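Local coordinates for de novo design, hyper stable, disulfide-rich mini protein (Synthetic construct, PDB 5JG9) that is a de novo designed, hyperstable, disulfide-rich mini protein, probably made to test how accurately constrained peptides can be designed, at residues Gln33-Gly38 against Val42-Cys47; Arg5-Cys10 against Lys22-Arg27. All coordinates share one frame; numbering follows the deposited sequence.

Contact 1. Residues Gln33-Gly38 against Val42-Cys47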
loop_
_atom_site.group_PDB
_atom_site.type_symbol
_atom_site.label_atom_id
_atom_site.label_comp_id
_atom_site.label_asym_id
_atom_site.label_seq_id
_atom_site.Cartn_x
_atom_site.Cartn_y
_atom_site.Cartn_z
ATOM N N GLN A 33 5.455 -0.181 -0.202
ATOM C CA GLN A 33 5.534 -1.000 -1.397
ATOM C C GLN A 33 4.124 -1.469 -1.849
ATOM O O GLN A 33 3.275 -1.647 -0.998
ATOM C CB GLN A 33 6.295 -2.280 -1.026
ATOM C CG GLN A 33 7.766 -2.072 -0.638
ATOM C CD GLN A 33 8.746 -1.592 -1.700
ATOM O OE1 GLN A 33 9.965 -1.181 -1.420
ATOM N NE2 GLN A 33 8.346 -1.779 -2.931
ATOM N N ILE A 34 3.947 -1.699 -3.154
ATOM C CA ILE A 34 2.695 -2.155 -3.701
ATOM C C ILE A 34 2.924 -3.583 -4.117
ATOM O O ILE A 34 3.905 -3.915 -4.795
ATOM C CB ILE A 34 2.192 -1.259 -4.844
ATOM C CG1 ILE A 34 1.568 0.033 -4.266
ATOM C CG2 ILE A 34 1.099 -1.920 -5.620
ATOM C CD1 ILE A 34 2.630 1.088 -3.936
ATOM N N ARG A 35 2.034 -4.450 -3.599
ATOM C CA ARG A 35 2.043 -5.888 -3.865
ATOM C C ARG A 35 0.709 -6.238 -4.572
ATOM O O ARG A 35 -0.145 -5.363 -4.722
ATOM C CB ARG A 35 2.154 -6.679 -2.546
ATOM C CG ARG A 35 3.157 -6.110 -1.498
ATOM C CD ARG A 35 4.556 -6.170 -2.019
ATOM N NE ARG A 35 5.572 -5.950 -1.015
ATOM C CZ ARG A 35 6.837 -5.726 -1.335
ATOM N NH1 ARG A 35 7.217 -5.591 -2.618
ATOM N NH2 ARG A 35 7.749 -5.578 -0.373
ATOM N N LYS A 36 0.558 -7.499 -4.979
ATOM C CA LYS A 36 -0.762 -7.994 -5.494
ATOM C C LYS A 36 -1.159 -9.271 -4.829
ATOM O O LYS A 36 -0.328 -10.123 -4.505
ATOM C CB LYS A 36 -0.739 -8.276 -6.952
ATOM C CG LYS A 36 -0.663 -7.071 -7.794
ATOM C CD LYS A 36 -0.890 -7.460 -9.250
ATOM C CE LYS A 36 -2.353 -7.542 -9.532
ATOM N NZ LYS A 36 -2.523 -7.612 -11.021
ATOM N N GLU A 37 -2.429 -9.346 -4.537
ATOM C CA GLU A 37 -3.025 -10.539 -4.079
ATOM C C GLU A 37 -4.134 -10.848 -5.089
ATOM O O GLU A 37 -5.146 -10.113 -5.160
ATOM C CB GLU A 37 -3.601 -10.358 -2.690
ATOM C CG GLU A 37 -3.317 -11.450 -1.709
ATOM C CD GLU A 37 -3.726 -11.075 -0.283
ATOM O OE1 GLU A 37 -3.357 -10.019 0.279
ATOM O OE2 GLU A 37 -4.413 -11.881 0.341
ATOM N N GLY A 38 -3.965 -11.938 -5.895
ATOM C CA GLY A 38 -4.873 -12.142 -6.977
ATOM C C GLY A 38 -4.783 -10.975 -7.936
ATOM O O GLY A 38 -3.666 -10.602 -8.338
ATOM N N VAL A 42 -2.325 -4.151 -3.129
ATOM C CA VAL A 42 -2.084 -4.219 -1.696
ATOM C C VAL A 42 -1.011 -3.151 -1.400
ATOM O O VAL A 42 0.031 -3.142 -1.979
ATOM C CB VAL A 42 -1.617 -5.653 -1.226
ATOM C CG1 VAL A 42 -1.319 -5.663 0.279
ATOM C CG2 VAL A 42 -2.667 -6.694 -1.540
ATOM N N CYS A 43 -1.323 -2.235 -0.503
ATOM C CA CYS A 43 -0.358 -1.315 0.101
ATOM C C CYS A 43 0.328 -1.965 1.319
ATOM O O CYS A 43 -0.345 -2.308 2.322
ATOM C CB CYS A 43 -1.024 -0.023 0.530
ATOM S SG CYS A 43 0.165 1.092 1.272
ATOM N N GLU A 44 1.623 -2.146 1.250
ATOM C CA GLU A 44 2.406 -2.614 2.418
ATOM C C GLU A 44 3.204 -1.493 3.001
ATOM O O GLU A 44 4.007 -0.849 2.281
ATOM C CB GLU A 44 3.346 -3.725 1.956
ATOM C CG GLU A 44 4.376 -4.086 3.059
ATOM C CD GLU A 44 5.462 -5.023 2.508
ATOM O OE1 GLU A 44 6.636 -4.545 2.395
ATOM O OE2 GLU A 44 5.106 -6.147 2.121
ATOM N N ILE A 45 3.078 -1.293 4.301
ATOM C CA ILE A 45 3.753 -0.166 5.013
ATOM C C ILE A 45 4.677 -0.858 6.019
ATOM O O ILE A 45 4.267 -1.842 6.697
ATOM C CB ILE A 45 2.742 0.791 5.741
ATOM C CG1 ILE A 45 1.738 1.467 4.694
ATOM C CG2 ILE A 45 3.436 1.859 6.597
ATOM C CD1 ILE A 45 2.400 2.312 3.649
ATOM N N ARG A 46 5.902 -0.398 6.069
ATOM C CA ARG A 46 6.908 -0.855 7.084
ATOM C C ARG A 46 7.464 0.429 7.841
ATOM O O ARG A 46 8.270 1.136 7.281
ATOM C CB ARG A 46 8.104 -1.630 6.448
ATOM C CG ARG A 46 7.709 -2.825 5.653
ATOM C CD ARG A 46 8.897 -3.662 5.213
ATOM N NE ARG A 46 8.395 -4.888 4.605
ATOM C CZ ARG A 46 9.123 -5.872 4.051
ATOM N NH1 ARG A 46 10.452 -5.799 3.989
ATOM N NH2 ARG A 46 8.494 -6.962 3.544
ATOM N N CYS A 47 7.045 0.666 9.087
ATOM C CA CYS A 47 7.522 1.758 9.915
ATOM C C CYS A 47 8.637 1.302 10.862
ATOM O O CYS A 47 8.827 0.058 10.894
ATOM C CB CYS A 47 6.400 2.248 10.786
ATOM S SG CYS A 47 5.028 2.919 9.881
ATOM O OXT CYS A 47 9.257 2.170 11.604
#
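The beta hairpin of strands 31-37 and 40-46 is held here by three antiparallel pairs: Gln33 with Glu44, Ile34 with Cys43 and Arg35 with Val42. The first and last are hydrogen-bonded pairs. Glu44 N gives a straight bond to Gln33 O (2.8 Å), and Arg35 N does likewise to Val42 O (2.9 Å); the return bonds run from Gln33 N to Glu44 O and from Val42 N to Arg35 O. Ile34, in the non-hydrogen-bonded pair with Cys43, also points its CA-H at the O of the neighbouring Val42 (3.3 Å). Ile34 and Cys43 turn to the face packed on helix 14-28, where Cys43 is bonded to Cys21. The other face carries a salt-bridge network. Arg35 grips the Glu44 carboxylate side-on: NE meets OE2 (3.2 Å, N-H...O 170°) exactly in the guanidinium plane but from above the carboxylate plane, while NH2 reaches OE1 (3.2 Å) on its syn side, somewhat out of both planes. The two planes stand 70° apart, a twisted rather than coplanar pairing. Glu44 gets there as an extended chain, its CG anti to the backbone N (chi1 170°). Arg35 instead bends at chi2, bringing one guanidinium face over Gln33 CB, which lies 3.5 Å from that plane and under its centre. Arg46 NE takes Glu44 OE1 as well (2.8 Å), and the buried carboxylate thus serves two arginines, which probably stabilises its negative charge. Nearer the turn, Val42 CG2 touches Glu37 CB and OE1, the latter also bound to Arg6. With Ile34 and Cys43 toward the helix and the Arg35-Glu44-Arg46 network on the other face, this is a two-faced antiparallel beta hairpin of a sheet packed on one helix.

Contact 2. Residues Arg5-Cys10 against Lys22-Arg27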
loop_
_atom_site.group_PDB
_atom_site.type_symbol
_atom_site.label_atom_id
_atom_site.label_comp_id
_atom_site.label_asym_id
_atom_site.label_seq_id
_atom_site.Cartn_x
_atom_site.Cartn_y
_atom_site.Cartn_z
ATOM N N ARG A 5 2.524 -3.812 7.810
ATOM C CA ARG A 5 1.060 -3.564 7.654
ATOM C C ARG A 5 0.762 -3.739 6.201
ATOM O O ARG A 5 1.494 -3.221 5.372
ATOM C CB ARG A 5 0.625 -2.141 8.034
ATOM C CG ARG A 5 0.960 -1.702 9.454
ATOM C CD ARG A 5 1.108 -0.165 9.507
ATOM N NE ARG A 5 1.974 0.370 10.570
ATOM C CZ ARG A 5 1.957 1.629 11.091
ATOM N NH1 ARG A 5 1.105 2.558 10.660
ATOM N NH2 ARG A 5 2.802 1.945 12.113
ATOM N N ARG A 6 -0.305 -4.469 5.907
ATOM C CA ARG A 6 -0.843 -4.622 4.574
ATOM C C ARG A 6 -2.282 -4.214 4.465
ATOM O O ARG A 6 -3.107 -4.645 5.288
ATOM C CB ARG A 6 -0.798 -6.093 4.202
ATOM C CG ARG A 6 0.516 -6.745 3.925
ATOM C CD ARG A 6 0.060 -8.161 3.489
ATOM N NE ARG A 6 0.979 -8.594 2.491
ATOM C CZ ARG A 6 0.824 -8.999 1.226
ATOM N NH1 ARG A 6 -0.325 -9.246 0.621
ATOM N NH2 ARG A 6 1.967 -9.200 0.595
ATOM N N TYR A 7 -2.581 -3.373 3.460
ATOM C CA TYR A 7 -3.972 -2.861 3.231
ATOM C C TYR A 7 -4.364 -3.396 1.832
ATOM O O TYR A 7 -3.806 -2.948 0.847
ATOM C CB TYR A 7 -3.980 -1.358 3.207
ATOM C CG TYR A 7 -3.455 -0.669 4.469
ATOM C CD1 TYR A 7 -4.330 -0.369 5.535
ATOM C CD2 TYR A 7 -2.168 -0.417 4.611
ATOM C CE1 TYR A 7 -3.857 0.218 6.694
ATOM C CE2 TYR A 7 -1.661 0.198 5.756
ATOM C CZ TYR A 7 -2.510 0.489 6.783
ATOM O OH TYR A 7 -2.045 1.081 7.919
ATOM N N LYS A 8 -5.213 -4.415 1.770
ATOM C CA LYS A 8 -5.671 -4.981 0.503
ATOM C C LYS A 8 -6.820 -4.090 0.008
ATOM O O LYS A 8 -7.755 -3.848 0.740
ATOM C CB LYS A 8 -6.091 -6.452 0.607
ATOM C CG LYS A 8 -6.305 -7.152 -0.758
ATOM C CD LYS A 8 -6.816 -8.587 -0.696
ATOM C CE LYS A 8 -8.092 -8.722 0.148
ATOM N NZ LYS A 8 -8.364 -10.145 0.356
ATOM N N ARG A 9 -6.794 -3.697 -1.277
ATOM C CA ARG A 9 -7.750 -2.677 -1.791
ATOM C C ARG A 9 -8.472 -3.105 -3.045
ATOM O O ARG A 9 -8.336 -2.470 -4.068
ATOM C CB ARG A 9 -7.027 -1.332 -2.006
ATOM C CG ARG A 9 -6.483 -0.738 -0.710
ATOM C CD ARG A 9 -7.665 -0.332 0.123
ATOM N NE ARG A 9 -7.312 0.361 1.332
ATOM C CZ ARG A 9 -7.425 -0.125 2.586
ATOM N NH1 ARG A 9 -7.802 -1.432 2.873
ATOM N NH2 ARG A 9 -7.047 0.701 3.572
ATOM N N CYS A 10 -9.210 -4.210 -2.955
ATOM C CA CYS A 10 -9.921 -4.747 -4.122
ATOM C C CYS A 10 -10.931 -3.740 -4.697
ATOM O O CYS A 10 -11.272 -3.807 -5.880
ATOM C CB CYS A 10 -10.615 -6.073 -3.759
ATOM S SG CYS A 10 -9.490 -7.444 -3.292
ATOM N N LYS A 22 1.958 5.514 -1.416
ATOM C CA LYS A 22 3.028 6.504 -1.384
ATOM C C LYS A 22 2.751 7.639 -0.387
ATOM O O LYS A 22 3.606 7.968 0.404
ATOM C CB LYS A 22 3.201 7.095 -2.752
ATOM C CG LYS A 22 4.243 8.175 -2.831
ATOM C CD LYS A 22 4.478 8.517 -4.266
ATOM C CE LYS A 22 5.777 9.262 -4.475
ATOM N NZ LYS A 22 5.634 10.648 -3.974
ATOM N N GLU A 23 1.546 8.225 -0.504
ATOM C CA GLU A 23 1.060 9.223 0.440
ATOM C C GLU A 23 1.144 8.746 1.867
ATOM O O GLU A 23 1.670 9.409 2.703
ATOM C CB GLU A 23 -0.392 9.613 0.111
ATOM C CG GLU A 23 -0.501 10.648 -1.003
ATOM C CD GLU A 23 -1.933 10.922 -1.535
ATOM O OE1 GLU A 23 -2.945 10.208 -1.148
ATOM O OE2 GLU A 23 -2.003 11.788 -2.429
ATOM N N ARG A 24 0.629 7.536 2.111
ATOM C CA ARG A 24 0.577 6.938 3.448
ATOM C C ARG A 24 1.988 6.739 4.011
ATOM O O ARG A 24 2.300 7.094 5.157
ATOM C CB ARG A 24 -0.244 5.630 3.383
ATOM C CG ARG A 24 -0.352 4.772 4.628
ATOM C CD ARG A 24 -1.218 3.508 4.389
ATOM N NE ARG A 24 -2.668 3.581 4.034
ATOM C CZ ARG A 24 -3.177 3.504 2.802
ATOM N NH1 ARG A 24 -2.399 3.439 1.741
ATOM N NH2 ARG A 24 -4.482 3.509 2.623
ATOM N N GLY A 25 2.876 6.195 3.232
ATOM C CA GLY A 25 4.299 5.996 3.684
ATOM C C GLY A 25 4.963 7.332 3.958
ATOM O O GLY A 25 5.577 7.557 5.028
ATOM N N GLU A 26 4.845 8.247 2.995
ATOM C CA GLU A 26 5.604 9.498 3.048
ATOM C C GLU A 26 5.150 10.339 4.203
ATOM O O GLU A 26 6.007 10.883 4.935
ATOM C CB GLU A 26 5.522 10.251 1.722
ATOM C CG GLU A 26 6.392 9.526 0.723
ATOM C CD GLU A 26 6.556 10.199 -0.580
ATOM O OE1 GLU A 26 5.711 11.025 -0.989
ATOM O OE2 GLU A 26 7.545 9.798 -1.206
ATOM N N ARG A 27 3.824 10.385 4.424
ATOM C CA ARG A 27 3.246 11.131 5.518
ATOM C C ARG A 27 3.807 10.664 6.900
ATOM O O ARG A 27 3.866 11.435 7.855
ATOM C CB ARG A 27 1.736 11.030 5.401
ATOM C CG ARG A 27 0.912 11.502 6.556
ATOM C CD ARG A 27 -0.267 10.545 6.769
ATOM N NE ARG A 27 -1.003 10.277 5.553
ATOM C CZ ARG A 27 -1.762 9.187 5.328
ATOM N NH1 ARG A 27 -1.829 8.173 6.205
ATOM N NH2 ARG A 27 -2.421 9.094 4.158
#
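Arg24 of helix 14-28 reaches up to Tyr7 of edge strand 5-8 with an aliphatic stem and a flat cationic end. Its CB and CG rise from the helix past Ile45 of the central strand 40-46; CG is anti to the backbone N (chi1 175°), which sends the stem off toward the sheet, and an extended chi2 keeps it straight as far as CD. CD is the first atom to meet the tyrosine, packing on CE2 at 3.6 Å and a little farther from CD2. The chain then bends at chi3, which brings NE over one face of the ring, 3.9 Å from its plane and displaced toward the rim. CZ follows at 4.6 Å from the ring centroid, only 16° off the normal, and the guanidinium lies nearly flat on the ring, planes 22° apart: a stacked cation-pi pair. This geometry belongs to one of two deposited conformers of Arg24. In a strand-helix-strand-strand fold the helix lies across a single face of the sheet, and this pair spans the layers at strand 5-8. In this conformer NH1 packs against the Cys43 sulfur, and NH2 comes to 3.9 Å from Arg9 NH2, a like-charge approach with no hydrogen bond between them. With an alanine in place of Tyr7, the Arg24 guanidinium would probably lose the ring it lies on and be held less firmly in this conformer. Tyr7 CB also sits 3.6 Å from the Arg9 guanidinium plane, over its centre; Arg9 NH1 donates to Lys8 O (3.2 Å), while the Arg9 side chain also touches Val17 of the helix.

In the fold
From the N terminus the chain lays down strand 5-8, passes Cys10, and returns along helix 14-28; contact 2 closes that loop between strand and helix. It is complete before strand 31-37 begins, and contact 1 then closes the short turn to strand 40-46. The two loops are in series, neither nested nor crossed. They meet at strand 40-46, the middle of the sheet, where Arg5 O and Tyr7 N probably hydrogen-bond to Ile45 N and Cys43 O, each at 2.7 Å. Disulfides Cys10-Cys40, Cys21-Cys43 and Cys30-Cys47 each bring an earlier part of the chain to this last section.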